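Local structure of amorpha-4,11-diene synthase (Artemisia annua, 4GAX) at residues A[317-322]-A[329-334]; A[388-393]-A[413-418]. The protein probably cyclises farnesyl diphosphate to sesquiterpenes with loss of diphosphate, and is an engineered alpha-bisabolol synthase variant. All coordinates share one frame; numbering follows the deposited sequence.

Contact 1: A[317-322]-A[329-334]; sequences DIYDAY and KIFTEA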
# COMPACT_ATOMS: atom_id res chain seq x y z
N ASP A 317 18.78 10.20 7.17
CA ASP A 317 19.02 11.39 7.97
C ASP A 317 20.50 11.66 8.22
O ASP A 317 20.87 12.76 8.65
CB ASP A 317 18.24 11.32 9.29
CG ASP A 317 16.74 11.49 9.10
OD1 ASP A 317 16.31 11.83 7.97
OD2 ASP A 317 15.99 11.30 10.09
N ILE A 318 21.35 10.67 7.96
CA ILE A 318 22.80 10.87 8.02
C ILE A 318 23.30 11.36 6.67
O ILE A 318 24.17 12.23 6.58
CB ILE A 318 23.56 9.57 8.35
CG1 ILE A 318 23.18 9.04 9.73
CG2 ILE A 318 25.06 9.81 8.32
CD1 ILE A 318 23.81 7.69 10.07
N TYR A 319 22.75 10.81 5.59
CA TYR A 319 23.23 11.17 4.26
C TYR A 319 22.68 12.51 3.78
O TYR A 319 23.36 13.22 3.04
CB TYR A 319 22.92 10.07 3.25
CG TYR A 319 23.94 8.96 3.28
CD1 TYR A 319 24.94 8.89 2.32
CD2 TYR A 319 23.92 8.00 4.28
CE1 TYR A 319 25.89 7.88 2.35
CE2 TYR A 319 24.86 6.99 4.32
CZ TYR A 319 25.84 6.94 3.36
OH TYR A 319 26.78 5.93 3.41
N ASP A 320 21.46 12.86 4.20
CA ASP A 320 20.85 14.08 3.70
C ASP A 320 21.61 15.31 4.18
O ASP A 320 22.30 15.96 3.40
CB ASP A 320 19.38 14.18 4.12
CG ASP A 320 18.61 15.19 3.29
OD1 ASP A 320 17.52 15.63 3.71
OD2 ASP A 320 19.11 15.55 2.20
N ALA A 321 21.48 15.62 5.46
CA ALA A 321 22.18 16.76 6.03
C ALA A 321 23.47 16.32 6.71
O ALA A 321 24.57 16.52 6.19
CB ALA A 321 21.28 17.50 7.02
N TYR A 322 23.30 15.69 7.86
CA TYR A 322 24.36 15.42 8.83
C TYR A 322 25.80 15.12 8.38
O TYR A 322 26.72 15.89 8.69
CB TYR A 322 23.89 14.34 9.81
CG TYR A 322 24.37 14.62 11.20
CD1 TYR A 322 23.82 15.66 11.94
CD2 TYR A 322 25.40 13.88 11.76
CE1 TYR A 322 24.27 15.94 13.21
CE2 TYR A 322 25.85 14.16 13.03
CZ TYR A 322 25.29 15.19 13.74
OH TYR A 322 25.74 15.46 15.01
N LYS A 329 31.63 8.54 2.91
CA LYS A 329 32.49 7.62 2.17
C LYS A 329 32.87 6.41 3.03
O LYS A 329 32.79 5.26 2.57
CB LYS A 329 33.76 8.33 1.69
CG LYS A 329 34.73 7.41 0.97
CD LYS A 329 34.72 7.65 -0.54
CE LYS A 329 35.78 8.66 -0.96
NZ LYS A 329 36.99 8.02 -1.57
N ILE A 330 33.31 6.67 4.26
CA ILE A 330 33.67 5.62 5.20
C ILE A 330 32.46 4.74 5.58
O ILE A 330 32.56 3.51 5.64
CB ILE A 330 34.27 6.21 6.49
CG1 ILE A 330 35.56 6.97 6.19
CG2 ILE A 330 34.55 5.11 7.50
CD1 ILE A 330 36.12 7.72 7.38
N PHE A 331 31.32 5.37 5.85
CA PHE A 331 30.13 4.61 6.22
C PHE A 331 29.70 3.66 5.09
O PHE A 331 29.33 2.51 5.34
CB PHE A 331 28.98 5.54 6.63
CG PHE A 331 27.81 4.83 7.27
CD1 PHE A 331 27.82 4.54 8.63
CD2 PHE A 331 26.71 4.46 6.52
CE1 PHE A 331 26.73 3.89 9.23
CE2 PHE A 331 25.61 3.80 7.11
CZ PHE A 331 25.63 3.52 8.47
N THR A 332 29.77 4.16 3.86
CA THR A 332 29.43 3.36 2.68
C THR A 332 30.31 2.11 2.54
O THR A 332 29.81 1.03 2.20
CB THR A 332 29.54 4.18 1.39
OG1 THR A 332 28.66 5.31 1.47
CG2 THR A 332 29.18 3.33 0.18
N GLU A 333 31.61 2.24 2.79
CA GLU A 333 32.50 1.08 2.70
C GLU A 333 32.20 0.09 3.83
O GLU A 333 32.25 -1.13 3.64
CB GLU A 333 33.97 1.49 2.70
CG GLU A 333 34.95 0.32 2.68
CD GLU A 333 34.67 -0.67 1.56
OE1 GLU A 333 34.43 -0.23 0.41
OE2 GLU A 333 34.70 -1.90 1.83
N ALA A 334 31.90 0.63 5.01
CA ALA A 334 31.48 -0.20 6.14
C ALA A 334 30.22 -1.00 5.79
O ALA A 334 30.07 -2.16 6.20
CB ALA A 334 31.26 0.65 7.36
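Y319 reaches across to the helix of residues 329-334 and meets T332 and F331 with the far end of its ring. Its OH donates a hydrogen bond of 2.8 Å to T332 OG1, which lies at the edge of the tyrosine ring, in its plane. T332 OG1 is also bonded to L328 O of its own helix, so two bonds hold it. The same phenol OH sits at the edge of the F331 ring, 3.4 Å from F331 CD2. Next to it, Y319 CE2 packs on F331 CD2 at 3.8 Å. F331 has CG anti to the backbone N (chi1 -169°), which carries its ring toward Y319. With an alanine in place of Y319, T332 OG1 would probably lose its phenol donor and a gap would open beside F331. I318, buried, points toward the other helix, but its CD1 stays 4.8 Å from F331 CZ. The outer side is loose. D320, A321 and Y322 are exposed and do not touch 329-334. D317 and D320 belong to a DDxxD motif, whose first and last aspartates usually bind magnesium in class I terpene synthases. Y319 lies inside that motif.

Contact 2: A[388-393]-A[413-418]; sequences VRNLMV and AVITGG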
# COMPACT_ATOMS: atom_id res chain seq x y z
N VAL A 388 22.50 2.05 -0.08
CA VAL A 388 23.49 2.94 0.53
C VAL A 388 24.47 3.46 -0.52
O VAL A 388 24.84 4.64 -0.50
CB VAL A 388 24.24 2.24 1.67
CG1 VAL A 388 25.11 3.22 2.42
CG2 VAL A 388 23.23 1.59 2.61
N ARG A 389 24.89 2.57 -1.41
CA ARG A 389 25.77 2.90 -2.53
C ARG A 389 25.25 4.10 -3.28
O ARG A 389 25.99 5.05 -3.54
CB ARG A 389 25.76 1.74 -3.51
CG ARG A 389 27.09 1.12 -3.78
CD ARG A 389 26.87 -0.12 -4.62
NE ARG A 389 27.29 -1.32 -3.91
CZ ARG A 389 26.70 -2.50 -4.05
NH1 ARG A 389 25.64 -2.63 -4.86
NH2 ARG A 389 27.16 -3.55 -3.37
N ASN A 390 23.98 4.06 -3.64
CA ASN A 390 23.41 5.13 -4.46
C ASN A 390 23.17 6.40 -3.66
O ASN A 390 23.17 7.50 -4.23
CB ASN A 390 22.17 4.65 -5.21
CG ASN A 390 22.52 3.73 -6.37
OD1 ASN A 390 22.80 4.19 -7.49
ND2 ASN A 390 22.51 2.43 -6.12
N LEU A 391 22.97 6.27 -2.35
CA LEU A 391 23.01 7.45 -1.49
C LEU A 391 24.39 8.09 -1.58
O LEU A 391 24.51 9.32 -1.58
CB LEU A 391 22.66 7.10 -0.03
CG LEU A 391 21.18 6.83 0.29
CD1 LEU A 391 21.01 6.44 1.75
CD2 LEU A 391 20.31 8.05 -0.04
N MET A 392 25.43 7.27 -1.69
CA MET A 392 26.81 7.78 -1.78
C MET A 392 27.10 8.33 -3.17
O MET A 392 27.97 9.20 -3.34
CB MET A 392 27.83 6.71 -1.41
CG MET A 392 29.24 7.27 -1.22
SD MET A 392 29.28 8.47 0.13
CE MET A 392 30.35 9.73 -0.56
N VAL A 393 26.39 7.81 -4.16
CA VAL A 393 26.49 8.34 -5.52
C VAL A 393 26.15 9.83 -5.51
O VAL A 393 26.93 10.65 -6.02
CB VAL A 393 25.56 7.60 -6.50
CG1 VAL A 393 25.26 8.47 -7.73
CG2 VAL A 393 26.16 6.27 -6.91
N ALA A 413 16.97 7.69 -8.21
CA ALA A 413 15.93 7.89 -7.21
C ALA A 413 14.97 6.70 -7.13
O ALA A 413 14.13 6.64 -6.23
CB ALA A 413 15.17 9.17 -7.47
N VAL A 414 15.09 5.77 -8.07
CA VAL A 414 14.32 4.53 -7.98
C VAL A 414 14.92 3.74 -6.83
O VAL A 414 14.21 3.07 -6.07
CB VAL A 414 14.41 3.70 -9.28
CG1 VAL A 414 13.90 2.28 -9.04
CG2 VAL A 414 13.63 4.37 -10.39
N ILE A 415 16.24 3.84 -6.72
CA ILE A 415 16.98 3.16 -5.66
C ILE A 415 16.90 3.94 -4.34
O ILE A 415 16.43 3.41 -3.34
CB ILE A 415 18.45 2.95 -6.07
CG1 ILE A 415 18.52 2.03 -7.29
CG2 ILE A 415 19.25 2.38 -4.91
CD1 ILE A 415 19.85 2.07 -8.02
N THR A 416 17.34 5.19 -4.35
CA THR A 416 17.41 5.96 -3.11
C THR A 416 16.05 6.28 -2.50
O THR A 416 15.97 6.67 -1.33
CB THR A 416 18.17 7.29 -3.29
OG1 THR A 416 17.44 8.14 -4.17
CG2 THR A 416 19.57 7.03 -3.84
N GLY A 417 14.99 6.12 -3.29
CA GLY A 417 13.65 6.36 -2.80
C GLY A 417 13.10 5.12 -2.09
O GLY A 417 12.01 5.16 -1.52
N GLY A 418 13.86 4.03 -2.15
CA GLY A 418 13.51 2.82 -1.42
C GLY A 418 12.62 1.80 -2.13
O GLY A 418 12.24 0.80 -1.52
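N390 ND2 is hydrogen-bonded to D386 O, one turn earlier in its own helix, and I415 packs on the same nitrogen from across the contact. This is helix-to-helix packing in the all-helical class I terpene synthase fold. It joins helix 374-399 to the last turn of helix 407-416. No hydrogen bond crosses between the two segments. The N390 and I415 side chains meet at about a right angle. I415 CD1 comes to 3.3 Å from N390 ND2, and I415 CG2 lies 3.7 Å from N390 CB. One N-H of the amide goes to the helix backbone, while CG and ND2 pack against the I415 methyl groups. I415 also touches D386 and, further along the chain, N420 of helix 419-429.

T416 lies beside the backbone of the first helix. Its OG1 sits between the backbone N and the carbonyl carbon (chi1 66°) and bonds to V412 O. That leaves CG2 to face 388-393, where it rests 3.7 Å from N390 O and 3.8 Å from L391 N. The helices are close here, with L391 CA and T416 CA 6.0 Å apart. A salt bridge from R389 to E336 places helix 374-399 against helix 325-337 as well.

The helix ends just past the contact. G417 N bonds only weakly to A413 O, while G418 N bonds to I415 O at 2.9 Å. G418 has a positive phi of 90°, where a side chain would press on the preceding carbonyl oxygen. It also occupies the N-cap of helix 419-429. L391 closes the buried side of the contact, with its CD2 4.0 Å from T416 CB.

In the fold
Contact 1 comes first in the chain and is complete before helix 374-399 begins. All four segments belong to the metal-binding domain of the terpene synthase family. The contact centres lie about 12 Å apart. Helix 374-399 connects them. It supplies the first segment of contact 2 and also packs against both helices of contact 1, 299-322 and 325-337. M392 CB lies 3.3 Å from T332 OG1. L391 is shared, meeting Y319 on one hand and T416 on the other. Helix 407-416 is thereby linked through helix 374-399 to the helix bearing the DDxxD motif, near the probable metal site.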